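Pheromone from Euplotes raikovi Er-13 (Euplotes raikovi, PDB 6E6N) probably acts as a secreted mating-type signal that ciliate cells recognise, folded as a small disulfide-bonded bundle of three helices. Local coordinates at residues I5-C10 and L31-N36. Numbering follows the deposited sequence. Where two conformers were deposited one is given.
Sequences IAAQQC and LMYIWN
Y33, on helix 24-37, meets the C-terminal end of helix 2-8 with one edge of its ring. CG stands anti to the backbone N (chi1 -176°), which carries the ring across to A7. A7 CB lies 3.8 Å from Y33 CD2, and the carbonyl oxygen of A7 sits near the ring plane, 3.2 Å from both Y33 CD2 and CE2, where the C-H edge is probably slightly positive. The same oxygen already accepts the backbone N-H of C10 within the Schellman motif that ends the helix, where C10 turns to positive phi (58°). The next residue, I34, brings its CG2 methyl to 4.0 Å from A7 O, while its side chain also packs on C16 of helix 13-20. At the tip of the ring a water in the ring plane is hydrogen-bonded to Y33 OH (2.7 Å) and donates to Q8 O at 2.8 Å. Further out, the disulfide from C10 to C38 ties the turn just after helix 2-8 to the C-terminal residue, and Y33 touches C38. The example illustrates how a helix-end carbonyl already bonded by its capping turn can still receive an aromatic edge: the two helices meet without a direct hydrogen bond, and the disulfide supplies the covalent link.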
# COMPACT_ATOMS: atom_id res chain seq x y z
N ILE A 5 4.16 -1.02 6.10
CA ILE A 5 5.38 -0.32 5.93
C ILE A 5 5.41 0.42 4.58
O ILE A 5 5.78 1.59 4.51
CB ILE A 5 6.61 -1.29 6.09
CG1 ILE A 5 6.74 -1.75 7.53
CG2 ILE A 5 7.91 -0.64 5.60
CD1 ILE A 5 7.65 -2.95 7.68
N ALA A 6 4.97 -0.24 3.52
CA ALA A 6 4.96 0.40 2.19
C ALA A 6 4.10 1.62 2.16
O ALA A 6 4.48 2.66 1.64
CB ALA A 6 4.50 -0.65 1.15
N ALA A 7 2.88 1.51 2.75
CA ALA A 7 1.96 2.63 2.82
C ALA A 7 2.58 3.79 3.62
O ALA A 7 2.51 4.96 3.14
CB ALA A 7 0.62 2.22 3.40
N GLN A 8 3.20 3.50 4.76
CA GLN A 8 3.63 4.55 5.66
C GLN A 8 4.77 5.32 5.01
O GLN A 8 4.91 6.53 5.18
CB GLN A 8 4.08 3.97 7.00
CG GLN A 8 4.59 5.03 7.95
CD GLN A 8 6.01 5.48 7.80
OE1 GLN A 8 6.86 4.81 7.19
NE2 GLN A 8 6.30 6.62 8.43
N GLN A 9 5.58 4.59 4.24
CA GLN A 9 6.70 5.14 3.50
C GLN A 9 6.26 5.90 2.21
O GLN A 9 7.11 6.46 1.53
CB GLN A 9 7.64 3.96 3.14
CG GLN A 9 8.35 3.36 4.35
CD GLN A 9 9.44 4.25 4.86
OE1 GLN A 9 10.38 4.56 4.12
NE2 GLN A 9 9.33 4.70 6.12
N CYS A 10 4.96 5.99 1.92
CA CYS A 10 4.51 6.69 0.73
C CYS A 10 5.10 6.12 -0.55
O CYS A 10 5.62 6.84 -1.44
CB CYS A 10 4.67 8.21 0.88
SG CYS A 10 3.54 8.96 2.12
N LEU A 31 -3.41 1.66 -1.20
CA LEU A 31 -3.72 2.65 -2.23
C LEU A 31 -4.51 3.85 -1.70
O LEU A 31 -4.16 5.01 -1.95
CB LEU A 31 -4.45 1.96 -3.36
CG LEU A 31 -3.62 0.96 -4.22
CD1 LEU A 31 -4.58 0.20 -5.13
CD2 LEU A 31 -2.53 1.70 -5.01
N MET A 32 -5.54 3.55 -0.90
CA MET A 32 -6.35 4.59 -0.24
C MET A 32 -5.43 5.49 0.59
O MET A 32 -5.49 6.69 0.54
CB MET A 32 -7.42 3.97 0.67
CG MET A 32 -8.43 3.02 0.03
SD MET A 32 -9.80 3.89 -0.69
CE MET A 32 -9.68 5.47 0.09
N TYR A 33 -4.53 4.87 1.36
CA TYR A 33 -3.60 5.62 2.19
C TYR A 33 -2.72 6.53 1.40
O TYR A 33 -2.60 7.73 1.73
CB TYR A 33 -2.77 4.69 3.07
CG TYR A 33 -1.87 5.49 4.02
CD1 TYR A 33 -2.38 6.01 5.19
CD2 TYR A 33 -0.58 5.81 3.68
CE1 TYR A 33 -1.62 6.82 6.03
CE2 TYR A 33 0.22 6.61 4.54
CZ TYR A 33 -0.33 7.10 5.72
OH TYR A 33 0.41 7.91 6.54
N ILE A 34 -2.06 6.01 0.37
CA ILE A 34 -1.11 6.86 -0.38
C ILE A 34 -1.80 7.94 -1.19
O ILE A 34 -1.28 9.03 -1.36
CB ILE A 34 -0.10 6.08 -1.25
CG1 ILE A 34 -0.79 5.38 -2.44
CG2 ILE A 34 0.71 5.14 -0.40
CD1 ILE A 34 0.20 4.76 -3.44
N TRP A 35 -3.01 7.67 -1.65
CA TRP A 35 -3.74 8.67 -2.40
C TRP A 35 -4.22 9.78 -1.51
O TRP A 35 -4.30 10.91 -1.97
CB TRP A 35 -4.89 8.01 -3.10
CG TRP A 35 -4.45 7.11 -4.23
CD1 TRP A 35 -3.27 7.10 -4.86
CD2 TRP A 35 -5.24 6.10 -4.83
NE1 TRP A 35 -3.26 6.13 -5.86
CE2 TRP A 35 -4.48 5.52 -5.87
CE3 TRP A 35 -6.56 5.66 -4.63
CZ2 TRP A 35 -4.96 4.50 -6.67
CZ3 TRP A 35 -7.05 4.63 -5.46
CH2 TRP A 35 -6.23 4.07 -6.45
N ASN A 36 -4.52 9.49 -0.22
CA ASN A 36 -5.07 10.48 0.70
C ASN A 36 -4.00 11.21 1.48
O ASN A 36 -4.12 12.37 1.82
CB ASN A 36 -6.08 9.86 1.67
CG ASN A 36 -6.93 10.91 2.38
OD1 ASN A 36 -7.28 11.96 1.80
ND2 ASN A 36 -7.22 10.68 3.66
O HOH W 1 3.04 8.22 6.30